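Local coordinates for nucleotidyltransferase (Thermus thermophilus HB8, PDB 1WWP), which is of unknown function but, judging by its family, probably resembles the substrate-binding helical part of nucleotidyltransferases, at residues 10-15 / 23-28. Residues are numbered along the deposited sequence; the frame is centred on the assembly and turned at random.
Sequences KELAFL and RDAAIQ
Leu12 does all the reaching here, laying its side chain against Ala25 and Ala26 on the neighbouring helix. Two of its atoms make the touch. Low on the side chain, Leu12 CB meets the methyl carbon CB of Ala26 at 3.9 Å, while farther out Leu12 CD1 rests on Ala25 CB at 3.7 Å and passes 3.8 Å from the backbone N of Ala26. With CG trans to its own carbonyl carbon (chi1 -58°) and CD1 extending the chain (chi2 163°), that one methyl is carried over to the alanine pair. Because both partners end at CB, the backbones come close, with Leu12 CA and Ala26 CA 5.6 Å apart. No hydrogen bond crosses the gap; the contact is wholly apolar, and its three touching residues are buried.

Glu11 and Phe14, by contrast, are exposed and take no part in this patch. Lys10 CD lies at the edge of the Phe14 ring, in its plane; the Phe14 side chain also touches Ala107 and Arg108 on helix 93-116, where Lys10 forms a salt bridge with Glu111. Leu15 N donates to Leu12 O at 3.2 Å.

The second subunit helps close the tight side, its Val21 packing on both Leu12 and Ala25, and Asp24 forms a salt bridge to its Arg29. Leu103 of helix 93-116 touches Ala13 and Ala26 together, tying the two segments to a third helix. This is small-residue packing between consecutive helices joined by a short loop, a helix-loop-helix unit within an all-helical fold of the nucleotidyltransferase substrate-binding family.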
loop_
_atom_site.group_PDB
_atom_site.type_symbol
_atom_site.label_atom_id
_atom_site.label_comp_id
_atom_site.label_asym_id
_atom_site.label_seq_id
_atom_site.Cartn_x
_atom_site.Cartn_y
_atom_site.Cartn_z
ATOM N N LYS A 10 13.061 -8.521 4.499
ATOM C CA LYS A 10 13.622 -9.848 4.724
ATOM C C LYS A 10 13.360 -10.373 6.132
ATOM O O LYS A 10 13.297 -11.584 6.343
ATOM C CB LYS A 10 15.118 -9.850 4.404
ATOM C CG LYS A 10 15.382 -9.728 2.910
ATOM C CD LYS A 10 16.849 -9.892 2.551
ATOM C CE LYS A 10 17.692 -8.736 3.061
ATOM N NZ LYS A 10 19.120 -8.908 2.668
ATOM N N GLU A 11 13.187 -9.463 7.087
ATOM C CA GLU A 11 12.890 -9.855 8.455
ATOM C C GLU A 11 11.608 -10.686 8.499
ATOM O O GLU A 11 11.477 -11.594 9.316
ATOM C CB GLU A 11 12.673 -8.628 9.341
ATOM C CG GLU A 11 13.890 -7.755 9.568
ATOM C CD GLU A 11 13.634 -6.697 10.630
ATOM O OE1 GLU A 11 13.253 -7.078 11.755
ATOM O OE2 GLU A 11 13.814 -5.491 10.350
ATOM N N LEU A 12 10.667 -10.377 7.614
ATOM C CA LEU A 12 9.380 -11.059 7.616
ATOM C C LEU A 12 9.085 -11.927 6.402
ATOM O O LEU A 12 8.324 -12.882 6.499
ATOM C CB LEU A 12 8.263 -10.024 7.742
ATOM C CG LEU A 12 8.252 -9.089 8.951
ATOM C CD1 LEU A 12 7.336 -7.896 8.674
ATOM C CD2 LEU A 12 7.792 -9.846 10.174
ATOM N N ALA A 13 9.678 -11.592 5.261
ATOM C CA ALA A 13 9.418 -12.336 4.029
ATOM C C ALA A 13 9.799 -13.816 4.066
ATOM O O ALA A 13 9.258 -14.618 3.305
ATOM C CB ALA A 13 10.113 -11.651 2.861
ATOM N N PHE A 14 10.713 -14.181 4.958
ATOM C CA PHE A 14 11.166 -15.565 5.051
ATOM C C PHE A 14 10.559 -16.343 6.203
ATOM O O PHE A 14 11.074 -17.387 6.600
ATOM C CB PHE A 14 12.691 -15.588 5.120
ATOM C CG PHE A 14 13.339 -14.926 3.943
ATOM C CD1 PHE A 14 13.144 -15.431 2.659
ATOM C CD2 PHE A 14 14.108 -13.777 4.101
ATOM C CE1 PHE A 14 13.704 -14.802 1.550
ATOM C CE2 PHE A 14 14.673 -13.140 2.991
ATOM C CZ PHE A 14 14.466 -13.660 1.715
ATOM N N LEU A 15 9.445 -15.840 6.722
ATOM C CA LEU A 15 8.759 -16.499 7.820
ATOM C C LEU A 15 7.938 -17.653 7.275
ATOM O O LEU A 15 7.126 -17.478 6.367
ATOM C CB LEU A 15 7.850 -15.505 8.552
ATOM C CG LEU A 15 8.594 -14.382 9.280
ATOM C CD1 LEU A 15 7.604 -13.472 9.978
ATOM C CD2 LEU A 15 9.557 -14.994 10.288
ATOM N N ARG A 23 2.141 -11.003 8.402
ATOM C CA ARG A 23 1.851 -11.066 6.982
ATOM C C ARG A 23 1.465 -9.670 6.415
ATOM O O ARG A 23 1.985 -9.240 5.400
ATOM C CB ARG A 23 0.717 -12.056 6.767
ATOM C CG ARG A 23 0.395 -12.364 5.322
ATOM C CD ARG A 23 -0.834 -13.245 5.277
ATOM N NE ARG A 23 -0.720 -14.326 6.253
ATOM C CZ ARG A 23 -1.753 -14.907 6.852
ATOM N NH1 ARG A 23 -2.985 -14.512 6.574
ATOM N NH2 ARG A 23 -1.549 -15.874 7.739
ATOM N N ASP A 24 0.545 -8.980 7.076
ATOM C CA ASP A 24 0.137 -7.651 6.624
ATOM C C ASP A 24 1.348 -6.717 6.629
ATOM O O ASP A 24 1.534 -5.915 5.713
ATOM C CB ASP A 24 -0.995 -7.129 7.521
ATOM C CG ASP A 24 -2.301 -7.873 7.280
ATOM O OD1 ASP A 24 -3.279 -7.645 8.027
ATOM O OD2 ASP A 24 -2.340 -8.692 6.323
ATOM N N ALA A 25 2.181 -6.847 7.659
ATOM C CA ALA A 25 3.394 -6.052 7.788
ATOM C C ALA A 25 4.377 -6.355 6.653
ATOM O O ALA A 25 5.054 -5.467 6.149
ATOM C CB ALA A 25 4.064 -6.337 9.141
ATOM N N ALA A 26 4.473 -7.620 6.267
ATOM C CA ALA A 26 5.381 -8.018 5.191
ATOM C C ALA A 26 4.887 -7.400 3.884
ATOM O O ALA A 26 5.671 -7.019 3.029
ATOM C CB ALA A 26 5.417 -9.528 5.062
ATOM N N ILE A 27 3.575 -7.300 3.741
ATOM C CA ILE A 27 3.007 -6.731 2.525
ATOM C C ILE A 27 3.302 -5.233 2.452
ATOM O O ILE A 27 3.656 -4.707 1.399
ATOM C CB ILE A 27 1.495 -7.001 2.482
ATOM C CG1 ILE A 27 1.267 -8.499 2.284
ATOM C CG2 ILE A 27 0.835 -6.180 1.391
ATOM C CD1 ILE A 27 -0.183 -8.920 2.457
ATOM N N GLN A 28 3.170 -4.555 3.586
ATOM C CA GLN A 28 3.455 -3.133 3.666
ATOM C C GLN A 28 4.924 -2.884 3.316
ATOM O O GLN A 28 5.248 -1.981 2.544
ATOM C CB GLN A 28 3.152 -2.618 5.085
ATOM C CG GLN A 28 3.699 -1.223 5.393
ATOM C CD GLN A 28 2.975 -0.095 4.654
ATOM O OE1 GLN A 28 3.323 1.076 4.817
ATOM N NE2 GLN A 28 1.970 -0.441 3.849
#